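Local coordinates for rhusiopathiae surface protein B (Erysipelothrix rhusiopathiae, PDB 3V10), which probably binds collagen as a cell-wall-attached surface adhesin, of which this chain is the collagen-binding region built from immunoglobulin-like domains, at residues I240-G244 and Q245-V249; H208-D212 and G213-V217. All blocks are in the same frame, centred on the assembly; numbering follows the deposited sequence.

Interaction 1 (I240-G244 and Q245-V249)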
loop_
_atom_site.group_PDB
_atom_site.type_symbol
_atom_site.label_atom_id
_atom_site.label_comp_id
_atom_site.label_asym_id
_atom_site.label_seq_id
_atom_site.Cartn_x
_atom_site.Cartn_y
_atom_site.Cartn_z
ATOM N N ILE A 240 -16.118 -15.133 -15.903
ATOM C CA ILE A 240 -15.640 -14.598 -14.639
ATOM C C ILE A 240 -16.882 -14.424 -13.781
ATOM O O ILE A 240 -17.840 -13.763 -14.186
ATOM C CB ILE A 240 -14.945 -13.240 -14.815
ATOM C CG1 ILE A 240 -13.592 -13.437 -15.500
ATOM C CG2 ILE A 240 -14.761 -12.568 -13.460
ATOM C CD1 ILE A 240 -12.858 -12.139 -15.791
ATOM N N THR A 241 -16.875 -15.043 -12.609
ATOM C CA THR A 241 -18.003 -14.945 -11.703
ATOM C C THR A 241 -17.546 -14.358 -10.380
ATOM O O THR A 241 -16.377 -14.464 -10.012
ATOM C CB THR A 241 -18.634 -16.332 -11.441
ATOM O OG1 THR A 241 -17.682 -17.185 -10.789
ATOM C CG2 THR A 241 -19.064 -16.973 -12.757
ATOM N N VAL A 242 -18.470 -13.720 -9.676
ATOM C CA VAL A 242 -18.165 -13.143 -8.378
ATOM C C VAL A 242 -19.303 -13.509 -7.445
ATOM O O VAL A 242 -20.465 -13.257 -7.749
ATOM C CB VAL A 242 -18.058 -11.599 -8.435
ATOM C CG1 VAL A 242 -17.789 -11.044 -7.041
ATOM C CG2 VAL A 242 -16.945 -11.183 -9.378
ATOM N N GLU A 243 -18.967 -14.140 -6.329
ATOM C CA GLU A 243 -19.958 -14.510 -5.335
ATOM C C GLU A 243 -19.322 -14.205 -3.991
ATOM O O GLU A 243 -18.431 -14.918 -3.542
ATOM C CB GLU A 243 -20.305 -15.996 -5.422
ATOM C CG GLU A 243 -20.886 -16.458 -6.757
ATOM C CD GLU A 243 -22.155 -15.716 -7.162
ATOM O OE1 GLU A 243 -23.006 -15.447 -6.290
ATOM O OE2 GLU A 243 -22.308 -15.413 -8.366
ATOM N N GLY A 244 -19.776 -13.128 -3.361
ATOM C CA GLY A 244 -19.216 -12.748 -2.082
ATOM C C GLY A 244 -17.746 -12.412 -2.248
ATOM O O GLY A 244 -17.382 -11.559 -3.057
ATOM N N GLN A 245 -16.904 -13.114 -1.499
ATOM C CA GLN A 245 -15.462 -12.909 -1.525
ATOM C C GLN A 245 -14.769 -13.764 -2.584
ATOM O O GLN A 245 -13.557 -13.677 -2.755
ATOM C CB GLN A 245 -14.869 -13.266 -0.160
ATOM C CG GLN A 245 -15.386 -12.441 1.010
ATOM C CD GLN A 245 -15.028 -10.972 0.891
ATOM O OE1 GLN A 245 -15.809 -10.172 0.383
ATOM N NE2 GLN A 245 -13.830 -10.614 1.350
ATOM N N VAL A 246 -15.534 -14.584 -3.297
ATOM C CA VAL A 246 -14.949 -15.470 -4.294
ATOM C C VAL A 246 -15.085 -15.022 -5.746
ATOM O O VAL A 246 -16.188 -14.887 -6.263
ATOM C CB VAL A 246 -15.548 -16.890 -4.179
ATOM C CG1 VAL A 246 -14.789 -17.839 -5.104
ATOM C CG2 VAL A 246 -15.487 -17.377 -2.724
ATOM N N LEU A 247 -13.944 -14.803 -6.395
ATOM C CA LEU A 247 -13.899 -14.393 -7.794
ATOM C C LEU A 247 -13.289 -15.574 -8.549
ATOM O O LEU A 247 -12.173 -16.012 -8.249
ATOM C CB LEU A 247 -13.036 -13.136 -7.955
ATOM C CG LEU A 247 -12.929 -12.503 -9.347
ATOM C CD1 LEU A 247 -12.451 -11.050 -9.213
ATOM C CD2 LEU A 247 -11.967 -13.312 -10.203
ATOM N N THR A 248 -14.038 -16.100 -9.509
ATOM C CA THR A 248 -13.587 -17.251 -10.275
ATOM C C THR A 248 -13.385 -16.896 -11.735
ATOM O O THR A 248 -14.211 -16.216 -12.334
ATOM C CB THR A 248 -14.617 -18.400 -10.177
ATOM O OG1 THR A 248 -14.861 -18.695 -8.798
ATOM C CG2 THR A 248 -14.105 -19.659 -10.893
ATOM N N VAL A 249 -12.271 -17.356 -12.295
ATOM C CA VAL A 249 -11.949 -17.107 -13.690
ATOM C C VAL A 249 -11.808 -18.460 -14.365
ATOM O O VAL A 249 -11.013 -19.297 -13.929
ATOM C CB VAL A 249 -10.610 -16.340 -13.838
ATOM C CG1 VAL A 249 -10.300 -16.086 -15.314
ATOM C CG2 VAL A 249 -10.681 -15.027 -13.074
HETATM O O HOH W 1 -17.020 -16.954 -8.121
HETATM O O HOH W 2 -15.562 -9.308 -2.010
#
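The flat amide of Q245 stands at the turn end of a beta hairpin, beside G244. The Q245 side chain bends at chi2 (-64°), which brings OE1 to 4.0 Å from G244 O. One water donates to both oxygens, while Q245 NE2 donates to H208 O of strand 208-221. The hairpin has a two-residue turn, G244-Q245. T241, E243, V246 and T248 lie on one face, and I240, V242, L247 and V249 on the other. T241 and T248 lie side by side. T241 OG1 sits between its own N and carbonyl carbon (chi1 63°) and comes within 3.4 Å of T248 CB. One water joins the two hydroxyls and also donates to V246 O. The backbones pair at T241-T248 and E243-V246, two hydrogen-bonded pairs. The bond from E243 N to V246 O is 2.9 Å long and nearly straight. V246 N reaches E243 O from above the carbonyl plane, where the type II' turn closes; G244 has positive phi there. On the apolar face V242 CG2 packs on L247 CG at 4.2 Å, and I240 CG1 on V249 CG2 at 4.1 Å. Strand 198-204 pairs with strand 246-251 along its other edge. V242 and L247 rest on I215 of strand 208-221, and N234 of helix 230-236 accepts from I240 N.

Interaction 2 (H208-D212 and G213-V217)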
loop_
_atom_site.group_PDB
_atom_site.type_symbol
_atom_site.label_atom_id
_atom_site.label_comp_id
_atom_site.label_asym_id
_atom_site.label_seq_id
_atom_site.Cartn_x
_atom_site.Cartn_y
_atom_site.Cartn_z
ATOM N N HIS A 208 -11.664 -6.714 3.637
ATOM C CA HIS A 208 -11.898 -5.950 2.423
ATOM C C HIS A 208 -12.810 -6.711 1.472
ATOM O O HIS A 208 -12.963 -7.922 1.592
ATOM C CB HIS A 208 -10.579 -5.567 1.729
ATOM C CG HIS A 208 -9.692 -6.728 1.390
ATOM N ND1 HIS A 208 -9.015 -6.810 0.191
ATOM C CD2 HIS A 208 -9.333 -7.824 2.099
ATOM C CE1 HIS A 208 -8.280 -7.908 0.178
ATOM N NE2 HIS A 208 -8.454 -8.541 1.324
ATOM N N LYS A 209 -13.436 -5.986 0.553
ATOM C CA LYS A 209 -14.353 -6.592 -0.410
ATOM C C LYS A 209 -14.105 -6.045 -1.803
ATOM O O LYS A 209 -13.605 -4.930 -1.969
ATOM C CB LYS A 209 -15.814 -6.296 -0.046
ATOM C CG LYS A 209 -16.235 -6.643 1.362
ATOM C CD LYS A 209 -17.757 -6.673 1.470
ATOM C CE LYS A 209 -18.212 -6.608 2.920
ATOM N NZ LYS A 209 -17.429 -7.538 3.776
ATOM N N LEU A 210 -14.488 -6.827 -2.804
ATOM C CA LEU A 210 -14.329 -6.423 -4.189
ATOM C C LEU A 210 -15.186 -5.190 -4.478
ATOM O O LEU A 210 -16.315 -5.069 -3.990
ATOM C CB LEU A 210 -14.724 -7.582 -5.119
ATOM C CG LEU A 210 -14.472 -7.400 -6.623
ATOM C CD1 LEU A 210 -14.058 -8.733 -7.250
ATOM C CD2 LEU A 210 -15.719 -6.841 -7.289
ATOM N N VAL A 211 -14.642 -4.270 -5.264
ATOM C CA VAL A 211 -15.372 -3.064 -5.632
ATOM C C VAL A 211 -16.201 -3.375 -6.877
ATOM O O VAL A 211 -15.657 -3.706 -7.932
ATOM C CB VAL A 211 -14.410 -1.897 -5.927
ATOM C CG1 VAL A 211 -15.182 -0.704 -6.490
ATOM C CG2 VAL A 211 -13.680 -1.495 -4.647
ATOM N N ASP A 212 -17.518 -3.263 -6.743
ATOM C CA ASP A 212 -18.441 -3.549 -7.836
ATOM C C ASP A 212 -18.075 -2.872 -9.152
ATOM O O ASP A 212 -17.847 -1.661 -9.197
ATOM C CB ASP A 212 -19.857 -3.145 -7.414
ATOM C CG ASP A 212 -20.880 -3.378 -8.500
ATOM O OD1 ASP A 212 -20.946 -4.514 -9.018
ATOM O OD2 ASP A 212 -21.621 -2.426 -8.824
ATOM N N GLY A 213 -18.015 -3.674 -10.215
ATOM C CA GLY A 213 -17.698 -3.176 -11.545
ATOM C C GLY A 213 -16.260 -2.789 -11.840
ATOM O O GLY A 213 -15.994 -2.140 -12.855
ATOM N N SER A 214 -15.319 -3.204 -10.996
ATOM C CA SER A 214 -13.921 -2.826 -11.200
ATOM C C SER A 214 -13.074 -3.852 -11.947
ATOM O O SER A 214 -11.874 -3.644 -12.135
ATOM C CB SER A 214 -13.261 -2.549 -9.850
ATOM O OG SER A 214 -13.152 -3.749 -9.107
ATOM N N ILE A 215 -13.686 -4.952 -12.368
ATOM C CA ILE A 215 -12.938 -5.999 -13.065
ATOM C C ILE A 215 -12.717 -5.729 -14.546
ATOM O O ILE A 215 -13.670 -5.516 -15.289
ATOM C CB ILE A 215 -13.647 -7.355 -12.944
ATOM C CG1 ILE A 215 -13.812 -7.723 -11.468
ATOM C CG2 ILE A 215 -12.846 -8.423 -13.672
ATOM C CD1 ILE A 215 -14.623 -8.985 -11.252
ATOM N N MET A 216 -11.456 -5.754 -14.964
ATOM C CA MET A 216 -11.104 -5.544 -16.361
ATOM C C MET A 216 -10.099 -6.636 -16.723
ATOM O O MET A 216 -9.547 -7.286 -15.840
ATOM C CB MET A 216 -10.486 -4.157 -16.558
ATOM C CG MET A 216 -11.400 -2.988 -16.162
ATOM S SD MET A 216 -12.821 -2.745 -17.259
ATOM C CE MET A 216 -14.175 -2.991 -16.193
ATOM N N VAL A 217 -9.865 -6.853 -18.012
ATOM C CA VAL A 217 -8.928 -7.898 -18.419
ATOM C C VAL A 217 -8.044 -7.480 -19.585
ATOM O O VAL A 217 -8.533 -6.928 -20.561
ATOM C CB VAL A 217 -9.678 -9.181 -18.862
ATOM C CG1 VAL A 217 -8.690 -10.301 -19.116
ATOM C CG2 VAL A 217 -10.699 -9.587 -17.813
#
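S214 OG donates to V211 O at 2.8 Å, in the carbonyl plane and on a lone pair. S214 N donates to the same oxygen at 3.1 Å, tilted 25° from that plane and bent, with an N-H...O angle of 140°. One carbonyl therefore takes both donors of a single serine. The hydroxyl gets there because S214 chi1 is 68°, which tucks OG between its own N and carbonyl carbon and points it at V211 O. V211 CB lies 3.9 Å from S214 OG. The backbone bond closes a type II beta turn from V211 to S214. D212 and G213 are its two middle residues. G213 takes the positive phi expected at the third position of such a turn. The CB of D212 points away from 213-217.

Behind the turn, L210 and I215 meet through their methyl ends. CD1 of L210 is 4.0 Å from CD1 of I215, and the two side chains cross at about a right angle. Both lie on Y265 of strand 260-269, as S214 does, and both also touch L247 of strand 246-251. S214 OG has a second partner, accepting a hydrogen bond from D266 N. Backbone bonds tie V211 to D266, K209 to R268 and M216 to T264. The turn is thus a short break within strand 208-221, while both flanks stay paired with strand 260-269.

The chemistry is a short hydrogen-bond chain, D266 N to S214 OG to V211 O. The serine hydroxyl is used as both donor and acceptor. This joins the turn to the neighbouring strand, and the bonds of OG to V211 O and from D266 N fix the rotation of the hydroxyl group about chi1.

How the interactions relate
Interactions 1 and 2 lie next to each other in the collagen-binding domain, with centres about 10 Å apart. Interaction 2 comes first in the chain. They touch in two places. Q245 NE2 is 2.8 Å from H208 O, a probable hydrogen bond that ties the hairpin turn of 240-249 to the start of 208-217. Q245 OE1 also lies 3.7 Å from K209 CG. Deeper in, L247 CD1 packs on L210 CD1 at 3.4 Å and on I215 CD1 at 3.6 Å. L247 therefore meets both members of the apolar pair in interaction 2. These contacts connect two different antiparallel sheets of the domain. No ligand is bound at either contact.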